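ADP/ATP-dependent NAD(P)H-hydrate dehydratase (Bacillus subtilis, PDB 3RPZ) catalyses the ADP- or ATP-dependent dehydration of hydrated NADH and NADPH, a nicotinamide-nucleotide repair reaction. Local coordinates at residues Leu130-Leu135 with Pro153-Arg158; Val147-His152 with Thr184-Lys189; Glu177-Leu182 with Val194-Asp199. All blocks are in the same frame, centred on the assembly; numbering follows the deposited sequence.

Contact 1: Leu130-Leu135 with Pro153-Arg158. With NPW (beta-6-hydroxy-1,4,5,6-tetrahydronicotinamide adenine dinucleotide phosphate), chain D.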
loop_
_atom_site.group_PDB
_atom_site.type_symbol
_atom_site.label_atom_id
_atom_site.label_comp_id
_atom_site.label_asym_id
_atom_site.label_seq_id
_atom_site.Cartn_x
_atom_site.Cartn_y
_atom_site.Cartn_z
ATOM N N LEU A 130 -19.904 21.290 -2.755
ATOM C CA LEU A 130 -19.877 21.037 -4.191
ATOM C C LEU A 130 -18.512 21.429 -4.711
ATOM O O LEU A 130 -18.032 22.547 -4.479
ATOM C CB LEU A 130 -20.943 21.810 -4.973
ATOM C CG LEU A 130 -22.365 21.667 -4.452
ATOM C CD1 LEU A 130 -23.331 22.462 -5.353
ATOM C CD2 LEU A 130 -22.822 20.250 -4.295
ATOM N N ASP A 131 -17.880 20.519 -5.442
ATOM C CA ASP A 131 -16.554 20.702 -5.994
ATOM C C ASP A 131 -16.497 20.153 -7.400
ATOM O O ASP A 131 -17.304 19.294 -7.759
ATOM C CB ASP A 131 -15.500 19.966 -5.120
ATOM C CG ASP A 131 -14.086 20.229 -5.510
ATOM O OD1 ASP A 131 -13.779 21.319 -6.023
ATOM O OD2 ASP A 131 -13.272 19.289 -5.321
ATOM N N ALA A 132 -15.522 20.599 -8.158
ATOM C CA ALA A 132 -15.093 19.859 -9.374
ATOM C C ALA A 132 -16.258 19.615 -10.343
ATOM O O ALA A 132 -16.850 20.577 -10.799
ATOM C CB ALA A 132 -14.345 18.565 -8.946
ATOM N N GLY A 133 -16.563 18.370 -10.674
ATOM C CA GLY A 133 -17.611 18.082 -11.639
ATOM C C GLY A 133 -19.005 18.464 -11.218
ATOM O O GLY A 133 -19.887 18.490 -12.060
ATOM N N ALA A 134 -19.214 18.754 -9.926
ATOM C CA ALA A 134 -20.493 19.264 -9.424
ATOM C C ALA A 134 -20.620 20.765 -9.495
ATOM O O ALA A 134 -21.698 21.300 -9.148
ATOM C CB ALA A 134 -20.756 18.805 -7.994
ATOM N N LEU A 135 -19.569 21.490 -9.897
ATOM C CA LEU A 135 -19.651 22.926 -10.073
ATOM C C LEU A 135 -20.122 23.294 -11.486
ATOM O O LEU A 135 -19.544 22.866 -12.479
ATOM C CB LEU A 135 -18.311 23.561 -9.755
ATOM C CG LEU A 135 -17.908 23.495 -8.283
ATOM C CD1 LEU A 135 -16.450 24.009 -8.070
ATOM C CD2 LEU A 135 -18.863 24.251 -7.317
ATOM N N PRO A 153 -9.933 29.050 -9.880
ATOM C CA PRO A 153 -10.368 30.148 -10.767
ATOM C C PRO A 153 -11.027 29.695 -12.095
ATOM O O PRO A 153 -11.908 30.360 -12.573
ATOM C CB PRO A 153 -9.069 30.943 -10.977
ATOM C CG PRO A 153 -8.395 30.794 -9.673
ATOM C CD PRO A 153 -8.638 29.346 -9.262
ATOM N N GLY A 154 -10.607 28.552 -12.671
ATOM C CA GLY A 154 -11.232 28.030 -13.863
ATOM C C GLY A 154 -12.677 27.644 -13.605
ATOM O O GLY A 154 -13.574 27.907 -14.427
ATOM N N GLU A 155 -12.929 27.003 -12.483
ATOM C CA GLU A 155 -14.266 26.601 -12.098
ATOM C C GLU A 155 -15.113 27.838 -11.793
ATOM O O GLU A 155 -16.312 27.856 -12.087
ATOM C CB GLU A 155 -14.226 25.637 -10.906
ATOM C CG GLU A 155 -13.765 24.261 -11.336
ATOM C CD GLU A 155 -13.142 23.396 -10.296
ATOM O OE1 GLU A 155 -12.720 23.877 -9.226
ATOM O OE2 GLU A 155 -12.995 22.160 -10.562
ATOM N N PHE A 156 -14.503 28.853 -11.206
ATOM C CA PHE A 156 -15.234 30.089 -10.930
ATOM C C PHE A 156 -15.690 30.755 -12.225
ATOM O O PHE A 156 -16.816 31.245 -12.316
ATOM C CB PHE A 156 -14.360 31.040 -10.112
ATOM C CG PHE A 156 -15.123 32.201 -9.492
ATOM C CD1 PHE A 156 -15.290 33.381 -10.200
ATOM C CD2 PHE A 156 -15.603 32.133 -8.225
ATOM C CE1 PHE A 156 -16.013 34.456 -9.647
ATOM C CE2 PHE A 156 -16.302 33.219 -7.637
ATOM C CZ PHE A 156 -16.482 34.368 -8.367
ATOM N N PHE A 157 -14.852 30.722 -13.253
ATOM C CA PHE A 157 -15.244 31.213 -14.575
ATOM C C PHE A 157 -16.415 30.412 -15.120
ATOM O O PHE A 157 -17.418 30.979 -15.612
ATOM C CB PHE A 157 -14.049 31.137 -15.507
ATOM C CG PHE A 157 -14.377 31.380 -16.950
ATOM C CD1 PHE A 157 -15.048 32.527 -17.352
ATOM C CD2 PHE A 157 -14.004 30.457 -17.900
ATOM C CE1 PHE A 157 -15.333 32.760 -18.705
ATOM C CE2 PHE A 157 -14.298 30.672 -19.233
ATOM C CZ PHE A 157 -14.949 31.817 -19.628
ATOM N N ARG A 158 -16.376 29.106 -14.963
ATOM C CA ARG A 158 -17.494 28.300 -15.413
ATOM C C ARG A 158 -18.796 28.654 -14.676
ATOM O O ARG A 158 -19.850 28.671 -15.260
ATOM C CB ARG A 158 -17.189 26.809 -15.232
ATOM C CG ARG A 158 -18.316 25.908 -15.659
ATOM C CD ARG A 158 -17.848 24.481 -15.868
ATOM N NE ARG A 158 -17.764 23.732 -14.627
ATOM C CZ ARG A 158 -16.653 23.181 -14.164
ATOM N NH1 ARG A 158 -15.524 23.312 -14.822
ATOM N NH2 ARG A 158 -16.678 22.510 -13.038
HETATM P P NPW D . -4.657 27.247 -17.286
HETATM O O1 NPW D . -5.140 26.451 -18.478
HETATM O O2 NPW D . -3.585 26.637 -16.442
HETATM O O3 NPW D . -4.339 28.720 -17.601
HETATM P PA NPW D . -10.164 21.814 -15.094
HETATM P PB NPW D . -9.131 20.008 -13.060
HETATM C C1A NPW D . -7.615 26.910 -14.754
HETATM C C1B NPW D . -10.512 15.834 -11.373
HETATM N N1C NPW D . -9.210 15.472 -10.866
HETATM N N1D NPW D . -5.252 30.324 -11.779
HETATM C C2A NPW D . -6.619 26.333 -15.759
HETATM O O2A NPW D . -5.953 27.436 -16.338
HETATM C C2B NPW D . -11.216 16.954 -10.599
HETATM O O2B NPW D . -11.740 16.516 -9.371
HETATM C C2C NPW D . -8.840 14.250 -10.593
HETATM C C2D NPW D . -5.609 30.398 -13.070
HETATM C C3A NPW D . -7.523 25.587 -16.725
HETATM O O3A NPW D . -8.147 26.460 -17.691
HETATM C C3B NPW D . -12.293 17.305 -11.645
HETATM O O3B NPW D . -13.363 16.363 -11.495
HETATM C C3C NPW D . -7.709 13.695 -10.263
HETATM N N3D NPW D . -6.230 29.470 -13.818
HETATM C C4B NPW D . -11.553 17.072 -12.971
HETATM O O4B NPW D . -10.339 16.315 -12.693
HETATM C C4C NPW D . -6.511 14.636 -10.217
HETATM C C4D NPW D . -6.514 28.382 -13.090
HETATM O O4D NPW D . -8.634 25.910 -14.664
HETATM C C4E NPW D . -8.585 25.056 -15.782
HETATM C C5A NPW D . -6.155 28.182 -11.729
HETATM C C5B NPW D . -11.149 18.371 -13.673
HETATM O O5B NPW D . -10.530 19.269 -12.749
HETATM C C5C NPW D . -6.795 15.856 -11.074
HETATM C C5E NPW D . -8.261 23.654 -15.262
HETATM O O5E NPW D . -9.422 23.136 -14.624
HETATM C C6C NPW D . -8.151 16.515 -10.695
HETATM O O6C NPW D . -8.181 17.014 -9.361
HETATM C C6D NPW D . -5.478 29.229 -11.020
HETATM N N6D NPW D . -5.096 29.201 -9.754
HETATM N N7A NPW D . -6.512 26.938 -11.247
HETATM C C7C NPW D . -7.568 12.322 -9.876
HETATM N N7C NPW D . -6.371 11.882 -9.517
HETATM O O7C NPW D . -8.556 11.545 -9.929
HETATM C C8A NPW D . -7.104 26.335 -12.349
HETATM N N9A NPW D . -7.090 27.253 -13.435
HETATM O OA1 NPW D . -10.154 21.653 -16.557
HETATM O OA2 NPW D . -11.404 21.984 -14.369
HETATM O OA3 NPW D . -9.263 20.605 -14.536
HETATM O OB1 NPW D . -9.007 21.029 -12.019
HETATM O OB2 NPW D . -8.031 19.005 -13.210
HETATM O O HOH W 1 -11.831 21.909 -7.624
#
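One wall of the hydrated-NADPH pocket is built where the loop after strand 128-130 meets the start of helix 153-160, with E155 and R158 reaching from the helix to A132 and L135. R158 turns its guanidinium side-on to the carbonyl of L135: NE and NH2 both donate to L135 O, each at 2.9 Å, and the oxygen lies exactly in the guanidinium plane. Seen from the acceptor, both nitrogens come from the same face of the carbonyl plane. The side chain leaves the helix with CG anti to the backbone N (chi1 179°) and bends at chi3, which swings NE round to the loop. An alanine here would remove both donors and would probably leave L135 O without these mates and the loop freer to move. One turn earlier on the helix, the extended E155 crosses L135 at about a right angle, OE1 lying 3.9 Å from L135 CD1, while OE2 comes 3.3 Å from A132 CA. E155 OE1 also accepts from the backbone N of H152, and D131 OD2 is hydrogen-bonded to T222 OG1. A132 CB touches ligand O2B at 3.3 Å, and P153 packs on the adenine. A water donates to both D131 OD1 and E155 OE1 and so bridges the two acids, close to a bound magnesium ion about 4 Å from the E155 side chain; D131 also has a long, weak ion pair with K189.

Contact 2: Val147-His152 with Thr184-Lys189; sequences VILTPH and TVIVLK. With NPW (beta-6-hydroxy-1,4,5,6-tetrahydronicotinamide adenine dinucleotide phosphate), chain D.
One face of the H152 imidazole lies against C8A of the ligand's adenine, 3.3 Å from the ring plane and offset toward the rim. Its NE2 donates to the pyrophosphate oxygen OB1 at 2.9 Å. Beside it, K189 bends at chi2 and chi3, carrying its chain across T150 at a slant until NZ donates to T150 O at 2.9 Å. NZ also donates a hydrogen bond to a water that contacts T150 OG1, and is hydrogen-bonded to a phosphate oxygen (O3P) of AMP, so both nucleotides are met from the ends of these two segments. Behind them run neighbouring parallel strands, 147-149 and 185-188, in the central sheet of the ribokinase-like fold to which this family belongs, 4.7 Å apart at closest approach; the connection between them is largely helical, a beta-alpha-beta crossover. Backbone bonds alternate from V185 N to V147 O, L149 N to V185 O and V187 N to L149 O. Further along, K189 N donates to P151 O at 2.9 Å with an N-H...O angle of 175°, which is likely to hold the backbone of K189 beside that of P151 and H152. On one face of the sheet I148 lies alongside V185, CG1 to CB 3.9 Å, covered by L229 of helix 217-231. On the other, P151 CG meets I186 CG2 at 3.9 Å, crossing at about a right angle beneath F156, M159 and W178.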
loop_
_atom_site.group_PDB
_atom_site.type_symbol
_atom_site.label_atom_id
_atom_site.label_comp_id
_atom_site.label_asym_id
_atom_site.label_seq_id
_atom_site.Cartn_x
_atom_site.Cartn_y
_atom_site.Cartn_z
ATOM N N VAL A 147 -24.310 25.659 1.841
ATOM C CA VAL A 147 -23.798 25.099 0.615
ATOM C C VAL A 147 -22.420 25.705 0.438
ATOM O O VAL A 147 -22.288 26.944 0.463
ATOM C CB VAL A 147 -24.696 25.383 -0.560
ATOM C CG1 VAL A 147 -24.076 24.935 -1.876
ATOM C CG2 VAL A 147 -26.105 24.753 -0.329
ATOM N N ILE A 148 -21.404 24.877 0.261
ATOM C CA ILE A 148 -20.017 25.315 0.191
ATOM C C ILE A 148 -19.447 24.922 -1.148
ATOM O O ILE A 148 -19.331 23.727 -1.468
ATOM C CB ILE A 148 -19.195 24.678 1.348
ATOM C CG1 ILE A 148 -19.755 25.078 2.728
ATOM C CG2 ILE A 148 -17.662 24.977 1.217
ATOM C CD1 ILE A 148 -19.578 23.946 3.768
ATOM N N LEU A 149 -19.145 25.922 -2.000
ATOM C CA LEU A 149 -18.566 25.707 -3.303
ATOM C C LEU A 149 -17.081 25.885 -3.218
ATOM O O LEU A 149 -16.614 26.854 -2.621
ATOM C CB LEU A 149 -19.156 26.732 -4.293
ATOM C CG LEU A 149 -20.693 26.868 -4.301
ATOM C CD1 LEU A 149 -21.084 27.856 -5.406
ATOM C CD2 LEU A 149 -21.381 25.507 -4.522
ATOM N N THR A 150 -16.295 25.010 -3.858
ATOM C CA THR A 150 -14.845 25.071 -3.764
ATOM C C THR A 150 -14.116 25.203 -5.114
ATOM O O THR A 150 -13.266 24.406 -5.447
ATOM C CB THR A 150 -14.291 23.896 -2.944
ATOM O OG1 THR A 150 -14.512 22.655 -3.657
ATOM C CG2 THR A 150 -14.915 23.786 -1.559
ATOM N N PRO A 151 -14.462 26.215 -5.909
ATOM C CA PRO A 151 -13.819 26.403 -7.189
ATOM C C PRO A 151 -12.374 26.884 -7.123
ATOM O O PRO A 151 -12.029 27.787 -6.363
ATOM C CB PRO A 151 -14.673 27.472 -7.848
ATOM C CG PRO A 151 -15.113 28.324 -6.694
ATOM C CD PRO A 151 -15.399 27.304 -5.614
ATOM N N HIS A 152 -11.567 26.355 -8.031
ATOM C CA HIS A 152 -10.394 27.098 -8.460
ATOM C C HIS A 152 -10.824 28.151 -9.471
ATOM O O HIS A 152 -11.993 28.209 -9.887
ATOM C CB HIS A 152 -9.287 26.170 -8.965
ATOM C CG HIS A 152 -9.647 25.352 -10.159
ATOM N ND1 HIS A 152 -10.204 25.871 -11.323
ATOM C CD2 HIS A 152 -9.430 24.038 -10.395
ATOM C CE1 HIS A 152 -10.385 24.873 -12.184
ATOM N NE2 HIS A 152 -9.897 23.752 -11.655
ATOM N N THR A 184 -24.231 31.145 -1.149
ATOM C CA THR A 184 -23.401 29.995 -0.819
ATOM C C THR A 184 -22.085 30.474 -0.251
ATOM O O THR A 184 -21.648 31.618 -0.471
ATOM C CB THR A 184 -23.079 29.156 -2.059
ATOM O OG1 THR A 184 -22.296 29.915 -2.976
ATOM C CG2 THR A 184 -24.296 28.698 -2.768
ATOM N N VAL A 185 -21.406 29.605 0.492
ATOM C CA VAL A 185 -20.007 29.815 0.824
ATOM C C VAL A 185 -19.227 29.634 -0.482
ATOM O O VAL A 185 -19.527 28.695 -1.251
ATOM C CB VAL A 185 -19.506 28.836 1.897
ATOM C CG1 VAL A 185 -18.028 29.130 2.274
ATOM C CG2 VAL A 185 -20.421 28.908 3.138
ATOM N N ILE A 186 -18.188 30.438 -0.718
ATOM C CA ILE A 186 -17.268 30.204 -1.836
ATOM C C ILE A 186 -15.868 30.181 -1.303
ATOM O O ILE A 186 -15.405 31.184 -0.737
ATOM C CB ILE A 186 -17.399 31.239 -2.980
ATOM C CG1 ILE A 186 -18.800 31.206 -3.551
ATOM C CG2 ILE A 186 -16.379 30.905 -4.115
ATOM C CD1 ILE A 186 -19.051 32.159 -4.686
ATOM N N VAL A 187 -15.180 29.051 -1.486
ATOM C CA VAL A 187 -13.775 28.867 -1.213
ATOM C C VAL A 187 -13.103 28.995 -2.566
ATOM O O VAL A 187 -13.098 28.061 -3.347
ATOM C CB VAL A 187 -13.462 27.514 -0.567
ATOM C CG1 VAL A 187 -11.974 27.373 -0.329
ATOM C CG2 VAL A 187 -14.254 27.339 0.726
ATOM N N LEU A 188 -12.624 30.201 -2.876
ATOM C CA LEU A 188 -11.984 30.481 -4.153
ATOM C C LEU A 188 -10.501 30.191 -3.994
ATOM O O LEU A 188 -9.741 30.979 -3.367
ATOM C CB LEU A 188 -12.215 31.919 -4.607
ATOM C CG LEU A 188 -11.458 32.344 -5.855
ATOM C CD1 LEU A 188 -11.902 31.490 -7.061
ATOM C CD2 LEU A 188 -11.643 33.833 -6.168
ATOM N N LYS A 189 -10.091 29.097 -4.578
ATOM C CA LYS A 189 -8.757 28.569 -4.354
ATOM C C LYS A 189 -7.687 29.347 -5.120
ATOM O O LYS A 189 -7.954 30.170 -6.007
ATOM C CB LYS A 189 -8.797 27.074 -4.703
ATOM C CG LYS A 189 -9.518 26.316 -3.600
ATOM C CD LYS A 189 -10.558 25.238 -3.911
ATOM C CE LYS A 189 -9.871 24.114 -4.563
ATOM N NZ LYS A 189 -10.739 23.046 -5.246
HETATM P P NPW D . -4.657 27.247 -17.286
HETATM O O1 NPW D . -5.140 26.451 -18.478
HETATM O O2 NPW D . -3.585 26.637 -16.442
HETATM O O3 NPW D . -4.339 28.720 -17.601
HETATM P PA NPW D . -10.164 21.814 -15.094
HETATM P PB NPW D . -9.131 20.008 -13.060
HETATM C C1A NPW D . -7.615 26.910 -14.754
HETATM C C1B NPW D . -10.512 15.834 -11.373
HETATM N N1C NPW D . -9.210 15.472 -10.866
HETATM N N1D NPW D . -5.252 30.324 -11.779
HETATM C C2A NPW D . -6.619 26.333 -15.759
HETATM O O2A NPW D . -5.953 27.436 -16.338
HETATM C C2B NPW D . -11.216 16.954 -10.599
HETATM O O2B NPW D . -11.740 16.516 -9.371
HETATM C C2C NPW D . -8.840 14.250 -10.593
HETATM C C2D NPW D . -5.609 30.398 -13.070
HETATM C C3A NPW D . -7.523 25.587 -16.725
HETATM O O3A NPW D . -8.147 26.460 -17.691
HETATM C C3B NPW D . -12.293 17.305 -11.645
HETATM O O3B NPW D . -13.363 16.363 -11.495
HETATM C C3C NPW D . -7.709 13.695 -10.263
HETATM N N3D NPW D . -6.230 29.470 -13.818
HETATM C C4B NPW D . -11.553 17.072 -12.971
HETATM O O4B NPW D . -10.339 16.315 -12.693
HETATM C C4C NPW D . -6.511 14.636 -10.217
HETATM C C4D NPW D . -6.514 28.382 -13.090
HETATM O O4D NPW D . -8.634 25.910 -14.664
HETATM C C4E NPW D . -8.585 25.056 -15.782
HETATM C C5A NPW D . -6.155 28.182 -11.729
HETATM C C5B NPW D . -11.149 18.371 -13.673
HETATM O O5B NPW D . -10.530 19.269 -12.749
HETATM C C5C NPW D . -6.795 15.856 -11.074
HETATM C C5E NPW D . -8.261 23.654 -15.262
HETATM O O5E NPW D . -9.422 23.136 -14.624
HETATM C C6C NPW D . -8.151 16.515 -10.695
HETATM O O6C NPW D . -8.181 17.014 -9.361
HETATM C C6D NPW D . -5.478 29.229 -11.020
HETATM N N6D NPW D . -5.096 29.201 -9.754
HETATM N N7A NPW D . -6.512 26.938 -11.247
HETATM C C7C NPW D . -7.568 12.322 -9.876
HETATM N N7C NPW D . -6.371 11.882 -9.517
HETATM O O7C NPW D . -8.556 11.545 -9.929
HETATM C C8A NPW D . -7.104 26.335 -12.349
HETATM N N9A NPW D . -7.090 27.253 -13.435
HETATM O OA1 NPW D . -10.154 21.653 -16.557
HETATM O OA2 NPW D . -11.404 21.984 -14.369
HETATM O OA3 NPW D . -9.263 20.605 -14.536
HETATM O OB1 NPW D . -9.007 21.029 -12.019
HETATM O OB2 NPW D . -8.031 19.005 -13.210
HETATM O O HOH W 2 -11.648 21.623 -3.034
#

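Contact 3: Glu177-Leu182 with Val194-Asp199; sequences EWAAQL and VIAFPD
A179 of helix 171-182 points its methyl at the strand 194-196, and the tight part of the contact lies round this residue. Its CB is 3.9 Å from A196 CB. The same methyl comes to 3.7 Å from A196 O and also touches F197 O, so it rests against one methyl and two carbonyl oxygens. P198, on the turn just past the strand, belongs to this close-fitting part too, bringing CB to 3.5 Å from A179 O. The two small alanine side chains let helix and sheet come close. The helix lies over the face of the sheet that carries A196 and I186, and A179 also packs on I186 of the adjoining strand; F197 turns to the other side, onto L240 of helix 235-256. Toward solvent the contact thins: A180, exposed on the helix surface, comes no nearer to P198 than 4.3 Å, from its CA to P198 O. At this outer margin Q183 NE2, just past the helix, is hydrogen-bonded to both A180 O and P198 O. Within the two segments the meeting is made by van der Waals contact between small apolar groups and backbone carbonyls; the fit probably depends on the small size of A179 and A196, while directional polar bonding is left to Q183.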
loop_
_atom_site.group_PDB
_atom_site.type_symbol
_atom_site.label_atom_id
_atom_site.label_comp_id
_atom_site.label_asym_id
_atom_site.label_seq_id
_atom_site.Cartn_x
_atom_site.Cartn_y
_atom_site.Cartn_z
ATOM N N GLU A 177 -18.801 38.957 -3.881
ATOM C CA GLU A 177 -19.990 39.340 -4.655
ATOM C C GLU A 177 -20.829 38.091 -5.000
ATOM O O GLU A 177 -22.094 38.090 -4.893
ATOM C CB GLU A 177 -19.528 40.034 -5.936
ATOM C CG GLU A 177 -20.536 40.246 -7.022
ATOM C CD GLU A 177 -19.912 41.104 -8.104
ATOM O OE1 GLU A 177 -19.782 42.330 -7.875
ATOM O OE2 GLU A 177 -19.453 40.536 -9.126
ATOM N N TRP A 178 -20.156 37.016 -5.430
ATOM C CA TRP A 178 -20.846 35.843 -5.863
ATOM C C TRP A 178 -21.332 34.987 -4.714
ATOM O O TRP A 178 -22.365 34.338 -4.811
ATOM C CB TRP A 178 -20.020 35.064 -6.897
ATOM C CG TRP A 178 -20.142 35.688 -8.215
ATOM C CD1 TRP A 178 -19.367 36.671 -8.736
ATOM C CD2 TRP A 178 -21.175 35.421 -9.177
ATOM N NE1 TRP A 178 -19.843 37.019 -10.004
ATOM C CE2 TRP A 178 -20.941 36.258 -10.282
ATOM C CE3 TRP A 178 -22.224 34.502 -9.231
ATOM C CZ2 TRP A 178 -21.747 36.233 -11.422
ATOM C CZ3 TRP A 178 -23.054 34.501 -10.383
ATOM C CH2 TRP A 178 -22.781 35.336 -11.455
ATOM N N ALA A 179 -20.632 34.978 -3.582
ATOM C CA ALA A 179 -21.162 34.315 -2.397
ATOM C C ALA A 179 -22.463 34.954 -1.963
ATOM O O ALA A 179 -23.408 34.291 -1.577
ATOM C CB ALA A 179 -20.151 34.355 -1.226
ATOM N N ALA A 180 -22.507 36.273 -2.004
ATOM C CA ALA A 180 -23.732 37.002 -1.718
ATOM C C ALA A 180 -24.865 36.727 -2.721
ATOM O O ALA A 180 -25.985 36.422 -2.330
ATOM C CB ALA A 180 -23.423 38.516 -1.598
ATOM N N GLN A 181 -24.549 36.782 -4.016
ATOM C CA GLN A 181 -25.541 36.560 -5.037
ATOM C C GLN A 181 -26.122 35.173 -5.020
ATOM O O GLN A 181 -27.313 34.995 -5.196
ATOM C CB GLN A 181 -24.942 36.857 -6.422
ATOM C CG GLN A 181 -25.913 36.715 -7.598
ATOM C CD GLN A 181 -25.296 37.134 -8.948
ATOM O OE1 GLN A 181 -24.448 38.043 -9.027
ATOM N NE2 GLN A 181 -25.733 36.471 -10.010
ATOM N N LEU A 182 -25.275 34.175 -4.824
ATOM C CA LEU A 182 -25.699 32.778 -4.824
ATOM C C LEU A 182 -26.211 32.311 -3.466
ATOM O O LEU A 182 -26.915 31.305 -3.377
ATOM C CB LEU A 182 -24.566 31.863 -5.282
ATOM C CG LEU A 182 -23.951 32.115 -6.643
ATOM C CD1 LEU A 182 -22.748 31.216 -6.912
ATOM C CD2 LEU A 182 -24.987 31.873 -7.711
ATOM N N VAL A 194 -9.454 32.580 -0.877
ATOM C CA VAL A 194 -10.504 33.428 -0.292
ATOM C C VAL A 194 -11.628 32.562 0.226
ATOM O O VAL A 194 -12.074 31.633 -0.493
ATOM C CB VAL A 194 -11.117 34.422 -1.309
ATOM C CG1 VAL A 194 -12.116 35.370 -0.614
ATOM C CG2 VAL A 194 -10.045 35.221 -1.996
ATOM N N ILE A 195 -12.039 32.738 1.479
ATOM C CA ILE A 195 -13.205 32.057 2.021
ATOM C C ILE A 195 -14.275 33.105 2.244
ATOM O O ILE A 195 -14.189 33.909 3.179
ATOM C CB ILE A 195 -12.896 31.306 3.330
ATOM C CG1 ILE A 195 -11.689 30.369 3.191
ATOM C CG2 ILE A 195 -14.165 30.497 3.782
ATOM C CD1 ILE A 195 -10.319 30.988 3.493
ATOM N N ALA A 196 -15.262 33.146 1.350
ATOM C CA ALA A 196 -16.326 34.129 1.359
ATOM C C ALA A 196 -17.644 33.501 1.774
ATOM O O ALA A 196 -18.069 32.519 1.187
ATOM C CB ALA A 196 -16.455 34.791 0.010
ATOM N N PHE A 197 -18.273 34.063 2.808
ATOM C CA PHE A 197 -19.526 33.571 3.359
ATOM C C PHE A 197 -20.681 34.437 2.841
ATOM O O PHE A 197 -20.496 35.624 2.596
ATOM C CB PHE A 197 -19.460 33.567 4.895
ATOM C CG PHE A 197 -18.482 32.580 5.437
ATOM C CD1 PHE A 197 -18.803 31.255 5.517
ATOM C CD2 PHE A 197 -17.213 32.965 5.763
ATOM C CE1 PHE A 197 -17.874 30.332 5.949
ATOM C CE2 PHE A 197 -16.290 32.042 6.193
ATOM C CZ PHE A 197 -16.609 30.738 6.306
ATOM N N PRO A 198 -21.858 33.815 2.707
ATOM C CA PRO A 198 -22.961 34.545 2.083
ATOM C C PRO A 198 -23.532 35.611 2.989
ATOM O O PRO A 198 -24.329 36.456 2.529
ATOM C CB PRO A 198 -23.951 33.457 1.767
ATOM C CG PRO A 198 -23.611 32.297 2.689
ATOM C CD PRO A 198 -22.137 32.377 2.905
ATOM N N ASP A 199 -23.155 35.643 4.284
ATOM C CA ASP A 199 -23.533 36.701 5.185
ATOM C C ASP A 199 -22.580 37.896 5.172
ATOM O O ASP A 199 -22.794 38.881 5.915
ATOM C CB ASP A 199 -23.677 36.174 6.632
ATOM C CG ASP A 199 -22.356 35.670 7.226
ATOM O OD1 ASP A 199 -21.263 35.884 6.687
ATOM O OD2 ASP A 199 -22.460 35.066 8.309
#

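How the contacts relate
The contacts follow one another away from the nucleotide pocket, which contacts 1 and 2 line and contact 3 does not reach, the A196 side chain being about 14 Å from AMP. Contacts 1 and 2 have centres 8 Å apart, as do contacts 2 and 3, whereas contacts 1 and 3 lie 15 Å apart. Along the chain contact 1 interleaves with contact 2, and contact 2 with contact 3, while contact 1 closes before contact 3 opens. The central sheet joins them: L130 pairs with I148 and T150, and I186 and L188 pair with A196 and V194, where parallel order gives way to antiparallel. F156 and W178 meet edge to face between helices 153-160 and 171-182. Contact 3 thus packs helix 171-182 on the sheet behind the nucleotide-binding residues.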